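Local coordinates for putative uncharacterized protein (Vibrio cholerae, PDB 4G7X) that serves as the N-terminal domain of the CTXphi phage coat protein pIII and binds the C-terminal domain of Vibrio cholerae TolA, probably during phage entry, at residues 22-28 and 63-69; 80-84 and 93-97. The contacts are given in a common frame with arbitrary orientation. Where two conformers were deposited one is given. Numbering follows the deposited sequence.

Contact 1 (22-28 and 63-69); sequences HQLLFGF and DYCKGLY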
loop_
_atom_site.group_PDB
_atom_site.type_symbol
_atom_site.label_atom_id
_atom_site.label_comp_id
_atom_site.label_asym_id
_atom_site.label_seq_id
_atom_site.Cartn_x
_atom_site.Cartn_y
_atom_site.Cartn_z
ATOM N N HIS A 22 -4.341 -1.892 4.041
ATOM C CA HIS A 22 -3.241 -2.817 3.770
ATOM C C HIS A 22 -3.303 -3.360 2.377
ATOM O O HIS A 22 -4.353 -3.822 1.935
ATOM C CB HIS A 22 -3.262 -3.969 4.767
ATOM C CG HIS A 22 -2.606 -3.636 6.074
ATOM N ND1 HIS A 22 -3.225 -2.928 7.034
ATOM C CD2 HIS A 22 -1.329 -3.916 6.549
ATOM C CE1 HIS A 22 -2.389 -2.767 8.077
ATOM N NE2 HIS A 22 -1.232 -3.375 7.780
ATOM N N GLN A 23 -2.183 -3.308 1.665
ATOM C CA GLN A 23 -2.100 -3.976 0.369
ATOM C C GLN A 23 -1.678 -5.419 0.583
ATOM O O GLN A 23 -0.686 -5.686 1.262
ATOM C CB GLN A 23 -1.117 -3.285 -0.575
ATOM C CG GLN A 23 -0.822 -4.111 -1.823
ATOM C CD GLN A 23 -0.214 -3.293 -2.938
ATOM O OE1 GLN A 23 -0.824 -2.345 -3.433
ATOM N NE2 GLN A 23 0.996 -3.657 -3.343
ATOM N N LEU A 24 -2.437 -6.340 0.002
ATOM C CA LEU A 24 -2.097 -7.757 0.044
ATOM C C LEU A 24 -1.865 -8.272 -1.361
ATOM O O LEU A 24 -2.556 -7.857 -2.297
ATOM C CB LEU A 24 -3.205 -8.560 0.729
ATOM C CG LEU A 24 -3.476 -8.227 2.200
ATOM C CD1 LEU A 24 -4.620 -9.086 2.704
ATOM C CD2 LEU A 24 -2.238 -8.424 3.059
ATOM N N LEU A 25 -0.897 -9.179 -1.493
ATOM C CA LEU A 25 -0.530 -9.773 -2.778
ATOM C C LEU A 25 -1.036 -11.198 -2.900
ATOM O O LEU A 25 -1.015 -11.963 -1.930
ATOM C CB LEU A 25 0.988 -9.771 -2.955
ATOM C CG LEU A 25 1.689 -8.422 -2.807
ATOM C CD1 LEU A 25 3.195 -8.616 -2.878
ATOM C CD2 LEU A 25 1.212 -7.406 -3.835
ATOM N N PHE A 26 -1.476 -11.558 -4.100
ATOM C CA PHE A 26 -1.980 -12.903 -4.372
ATOM C C PHE A 26 -1.436 -13.387 -5.701
ATOM O O PHE A 26 -0.872 -12.609 -6.480
ATOM C CB PHE A 26 -3.513 -12.920 -4.394
ATOM C CG PHE A 26 -4.137 -12.378 -3.143
ATOM C CD1 PHE A 26 -4.332 -13.199 -2.039
ATOM C CD2 PHE A 26 -4.495 -11.037 -3.055
ATOM C CE1 PHE A 26 -4.892 -12.699 -0.873
ATOM C CE2 PHE A 26 -5.051 -10.528 -1.891
ATOM C CZ PHE A 26 -5.251 -11.358 -0.799
ATOM N N GLY A 27 -1.613 -14.677 -5.960
ATOM C CA GLY A 27 -1.220 -15.245 -7.234
ATOM C C GLY A 27 -2.007 -14.684 -8.400
ATOM O O GLY A 27 -3.147 -14.232 -8.247
ATOM N N PHE A 28 -1.387 -14.704 -9.575
ATOM C CA PHE A 28 -2.031 -14.271 -10.802
ATOM C C PHE A 28 -3.289 -15.099 -11.048
ATOM O O PHE A 28 -3.327 -16.295 -10.733
ATOM C CB PHE A 28 -1.045 -14.440 -11.955
ATOM C CG PHE A 28 -1.374 -13.629 -13.175
ATOM C CD1 PHE A 28 -1.653 -14.264 -14.382
ATOM C CD2 PHE A 28 -1.382 -12.233 -13.133
ATOM C CE1 PHE A 28 -1.944 -13.526 -15.519
ATOM C CE2 PHE A 28 -1.675 -11.490 -14.267
ATOM C CZ PHE A 28 -1.957 -12.139 -15.463
ATOM N N ASP A 63 4.026 -12.164 -12.171
ATOM C CA ASP A 63 2.583 -12.201 -12.396
ATOM C C ASP A 63 1.889 -12.320 -11.053
ATOM O O ASP A 63 2.097 -13.282 -10.316
ATOM C CB ASP A 63 2.205 -13.393 -13.282
ATOM C CG ASP A 63 2.864 -13.350 -14.651
ATOM O OD1 ASP A 63 2.740 -14.348 -15.393
ATOM O OD2 ASP A 63 3.507 -12.338 -14.990
ATOM N N TYR A 64 1.060 -11.333 -10.729
ATOM C CA TYR A 64 0.442 -11.285 -9.413
ATOM C C TYR A 64 -0.799 -10.415 -9.411
ATOM O O TYR A 64 -1.061 -9.692 -10.374
ATOM C CB TYR A 64 1.451 -10.788 -8.364
ATOM C CG TYR A 64 1.810 -9.316 -8.453
ATOM C CD1 TYR A 64 1.268 -8.398 -7.552
ATOM C CD2 TYR A 64 2.714 -8.845 -9.414
ATOM C CE1 TYR A 64 1.600 -7.054 -7.614
ATOM C CE2 TYR A 64 3.050 -7.501 -9.486
ATOM C CZ TYR A 64 2.490 -6.615 -8.580
ATOM O OH TYR A 64 2.817 -5.280 -8.629
ATOM N N CYS A 65 -1.555 -10.506 -8.323
ATOM C CA CYS A 65 -2.684 -9.616 -8.077
ATOM C C CYS A 65 -2.501 -8.903 -6.743
ATOM O O CYS A 65 -1.792 -9.384 -5.853
ATOM C CB CYS A 65 -4.007 -10.387 -8.068
ATOM S SG CYS A 65 -4.355 -11.341 -9.561
ATOM N N LYS A 66 -3.145 -7.750 -6.615
ATOM C CA LYS A 66 -3.080 -6.962 -5.392
ATOM C C LYS A 66 -4.440 -6.366 -5.090
ATOM O O LYS A 66 -5.196 -6.019 -5.999
ATOM C CB LYS A 66 -2.015 -5.858 -5.487
ATOM C CG LYS A 66 -2.220 -4.870 -6.625
ATOM C CD LYS A 66 -1.142 -3.793 -6.637
ATOM C CE LYS A 66 -1.254 -2.919 -7.874
ATOM N NZ LYS A 66 -0.279 -1.789 -7.869
ATOM N N GLY A 67 -4.733 -6.251 -3.803
ATOM C CA GLY A 67 -5.948 -5.592 -3.330
ATOM C C GLY A 67 -5.666 -4.738 -2.111
ATOM O O GLY A 67 -4.653 -4.941 -1.427
ATOM N N LEU A 68 -6.542 -3.762 -1.859
ATOM C CA LEU A 68 -6.505 -2.959 -0.632
ATOM C C LEU A 68 -7.541 -3.476 0.348
ATOM O O LEU A 68 -8.679 -3.748 -0.037
ATOM C CB LEU A 68 -6.780 -1.483 -0.920
ATOM C CG LEU A 68 -5.634 -0.623 -1.448
ATOM C CD1 LEU A 68 -6.011 0.849 -1.373
ATOM C CD2 LEU A 68 -4.351 -0.886 -0.676
ATOM N N TYR A 69 -7.138 -3.592 1.613
ATOM C CA TYR A 69 -7.940 -4.236 2.662
ATOM C C TYR A 69 -7.990 -3.433 3.951
ATOM O O TYR A 69 -7.000 -2.805 4.338
ATOM C CB TYR A 69 -7.367 -5.639 2.963
ATOM C CG TYR A 69 -7.542 -6.588 1.803
ATOM C CD1 TYR A 69 -8.615 -7.474 1.757
ATOM C CD2 TYR A 69 -6.655 -6.571 0.725
ATOM C CE1 TYR A 69 -8.802 -8.319 0.670
ATOM C CE2 TYR A 69 -6.833 -7.410 -0.365
ATOM C CZ TYR A 69 -7.904 -8.281 -0.391
ATOM O OH TYR A 69 -8.091 -9.095 -1.497
#

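Contact 2 (80-84 and 93-97); sequences NWPMC and RCIYP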
loop_
_atom_site.group_PDB
_atom_site.type_symbol
_atom_site.label_atom_id
_atom_site.label_comp_id
_atom_site.label_asym_id
_atom_site.label_seq_id
_atom_site.Cartn_x
_atom_site.Cartn_y
_atom_site.Cartn_z
ATOM N N ASN A 80 -11.720 -22.159 9.689
ATOM C CA ASN A 80 -10.972 -23.230 9.049
ATOM C C ASN A 80 -10.857 -22.930 7.562
ATOM O O ASN A 80 -11.629 -23.441 6.745
ATOM C CB ASN A 80 -11.636 -24.591 9.290
ATOM C CG ASN A 80 -10.788 -25.751 8.808
ATOM O OD1 ASN A 80 -9.636 -25.581 8.412
ATOM N ND2 ASN A 80 -11.363 -26.947 8.842
ATOM N N TRP A 81 -9.898 -22.071 7.234
ATOM C CA TRP A 81 -9.665 -21.632 5.863
ATOM C C TRP A 81 -8.309 -22.051 5.380
ATOM O O TRP A 81 -7.394 -22.237 6.184
ATOM C CB TRP A 81 -9.744 -20.112 5.773
ATOM C CG TRP A 81 -11.109 -19.499 5.933
ATOM C CD1 TRP A 81 -12.348 -20.137 5.973
ATOM C CD2 TRP A 81 -11.411 -18.072 6.035
ATOM N NE1 TRP A 81 -13.362 -19.223 6.111
ATOM C CE2 TRP A 81 -12.867 -17.964 6.146
ATOM C CE3 TRP A 81 -10.644 -16.913 6.043
ATOM C CZ2 TRP A 81 -13.504 -16.735 6.273
ATOM C CZ3 TRP A 81 -11.296 -15.685 6.160
ATOM C CH2 TRP A 81 -12.693 -15.600 6.275
ATOM N N PRO A 82 -8.144 -22.175 4.049
ATOM C CA PRO A 82 -6.831 -22.447 3.480
ATOM C C PRO A 82 -5.924 -21.225 3.552
ATOM O O PRO A 82 -6.395 -20.107 3.771
ATOM C CB PRO A 82 -7.147 -22.760 2.013
ATOM C CG PRO A 82 -8.364 -21.954 1.727
ATOM C CD PRO A 82 -9.161 -21.942 3.006
ATOM N N MET A 83 -4.630 -21.441 3.373
ATOM C CA MET A 83 -3.687 -20.344 3.242
ATOM C C MET A 83 -3.901 -19.652 1.900
ATOM O O MET A 83 -4.175 -20.309 0.890
ATOM C CB MET A 83 -2.247 -20.853 3.360
ATOM C CG MET A 83 -1.935 -21.544 4.688
ATOM S SD MET A 83 -2.213 -20.520 6.151
ATOM C CE MET A 83 -1.003 -19.232 5.900
ATOM N N CYS A 84 -3.807 -18.326 1.892
ATOM C CA CYS A 84 -3.880 -17.586 0.634
ATOM C C CYS A 84 -2.767 -18.046 -0.296
ATOM O O CYS A 84 -1.644 -18.304 0.144
ATOM C CB CYS A 84 -3.767 -16.077 0.875
ATOM S SG CYS A 84 -5.003 -15.393 2.005
ATOM N N ARG A 93 -11.549 -16.585 0.423
ATOM C CA ARG A 93 -11.451 -16.387 1.873
ATOM C C ARG A 93 -10.295 -17.235 2.348
ATOM O O ARG A 93 -10.290 -18.449 2.152
ATOM C CB ARG A 93 -12.738 -16.782 2.591
ATOM C CG ARG A 93 -13.847 -15.784 2.366
ATOM C CD ARG A 93 -15.084 -16.074 3.189
ATOM N NE ARG A 93 -15.981 -14.936 3.036
ATOM C CZ ARG A 93 -16.758 -14.748 1.972
ATOM N NH1 ARG A 93 -16.775 -15.647 0.999
ATOM N NH2 ARG A 93 -17.523 -13.668 1.890
ATOM N N CYS A 94 -9.289 -16.602 2.938
ATOM C CA CYS A 94 -8.060 -17.323 3.235
ATOM C C CYS A 94 -7.257 -16.692 4.362
ATOM O O CYS A 94 -7.493 -15.543 4.731
ATOM C CB CYS A 94 -7.209 -17.455 1.961
ATOM S SG CYS A 94 -6.788 -15.894 1.140
ATOM N N ILE A 95 -6.320 -17.461 4.909
ATOM C CA ILE A 95 -5.419 -16.978 5.952
ATOM C C ILE A 95 -4.121 -16.527 5.291
ATOM O O ILE A 95 -3.514 -17.286 4.533
ATOM C CB ILE A 95 -5.153 -18.081 7.006
ATOM C CG1 ILE A 95 -6.474 -18.542 7.634
ATOM C CG2 ILE A 95 -4.166 -17.595 8.062
ATOM C CD1 ILE A 95 -6.348 -19.753 8.537
ATOM N N TYR A 96 -3.701 -15.291 5.549
ATOM C CA TYR A 96 -2.494 -14.774 4.897
ATOM C C TYR A 96 -1.210 -15.312 5.536
ATOM O O TYR A 96 -1.123 -15.409 6.760
ATOM C CB TYR A 96 -2.480 -13.243 4.857
ATOM C CG TYR A 96 -1.755 -12.712 3.638
ATOM C CD1 TYR A 96 -2.366 -12.724 2.385
ATOM C CD2 TYR A 96 -0.454 -12.227 3.732
ATOM C CE1 TYR A 96 -1.706 -12.259 1.259
ATOM C CE2 TYR A 96 0.215 -11.757 2.614
ATOM C CZ TYR A 96 -0.411 -11.782 1.380
ATOM O OH TYR A 96 0.256 -11.312 0.273
ATOM N N PRO A 97 -0.220 -15.699 4.703
ATOM C CA PRO A 97 1.077 -16.149 5.230
ATOM C C PRO A 97 2.039 -14.989 5.526
ATOM O O PRO A 97 3.096 -14.876 4.897
ATOM C CB PRO A 97 1.615 -17.052 4.113
ATOM C CG PRO A 97 0.972 -16.551 2.866
ATOM C CD PRO A 97 -0.337 -15.914 3.248
#

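Contact 1 (22-28 and 63-69)
Six backbone hydrogen bonds fix the register of strands 22-27 and 64-69, whose axes run antiparallel at 150° and approach to 4.5 Å. They form reciprocal pairs at H22/Y69, L24/G67 and F26/C65; F26 N lies 2.8 Å from C65 O, and G67 N lies 3.1 Å from L24 O. The face bearing L24, F26, C65 and Y69 packs inside the domain, L24 and F26 against V36 and Y69 against L43 and I45. L24 in the mt rotamer lays CD1 over the Y69 ring, 4.0 Å from its centroid and 21° off the normal, a CH-pi contact. Y69 and F26, both with chi1 m, lean together over G67, F26 CE2 lying 3.4 Å from Y69 OH; a CB on G67 would clash with the Y69 ring. The Y69 hydroxyl is hydrogen-bonded to V33 O, and C65 forms a disulfide with C56. On the other face, where Q23, K66 and L68 are buried with TolA packed on them, the p chi1 of K66 and its otherwise extended chain put CD 3.5 Å from Q23 OE1, while NZ is hydrogen-bonded to the backbone of the TolA chain. L25 CD2 reaches Y64 CE1 at 3.8 Å. Beyond the paired strands, F28 (chi1 t) receives D63 CB 4.0 Å from its ring centroid, an off-centre CH-pi contact. This is an antiparallel pair of the N1 sheet, which H22 extends by antiparallel pairing with a TolA strand (beta augmentation).

Contact 2 (80-84 and 93-97)
W81 lays its indole over the aliphatic part of R93: R93 CB stands 3.6 Å from the centroid of the six-membered ring and only 7° off its normal, a CH-pi contact over the face, and W81 CZ2 comes within 3.5 Å of R93 CD. The indole also approaches the backbone, with W81 CE3 3.4 Å from C94 N. Past this overlap, two hydrogen bonds bring the segments together around M83 and I95, whose CA atoms are 4.7 Å apart: I95 N donates to P82 O and C84 N to I95 O, each at 2.9 Å and 167°. This is a single bridge, so 80-84 follows strand 93-95 briefly without becoming a regular strand. M83, with all three chi angles m, curls back until its SD is 3.9 Å from I95 CB and its CE 3.8 Å from P97 CB. A covalent link closes the site: C84 SG and C94 SG are 2.0 Å apart with chi3 of 94°, near the unstrained value. C84 SG also lies 3.8 Å from Y96 CD1, an oblique sulfur-aromatic contact. Strand 93-95 pairs in parallel with strand 35-38 through C94. One of three N1-domain disulfides thus closes a loop laid along the short edge strand 93-95.

Overall arrangement
Contact 1 lies deeper, its centre 6 Å from the chain centre against 10 Å for contact 2, and 10 of its 14 touching residues are buried against 2 of 9. Both reach the same sheet, but contact 1 has six backbone hydrogen bonds between strands, whereas contact 2 has two and an internal disulfide; the cystine in contact 1 leads outside its segments. Centres 14 Å apart, they meet directly: Y96 OH probably hydrogen-bonds to L25 O at 2.6 Å, and F26 CE1 packs 3.9 Å from both C84 SG and Y96 CE1. TolA touches contact 1, while no other chain of the assembly reaches contact 2.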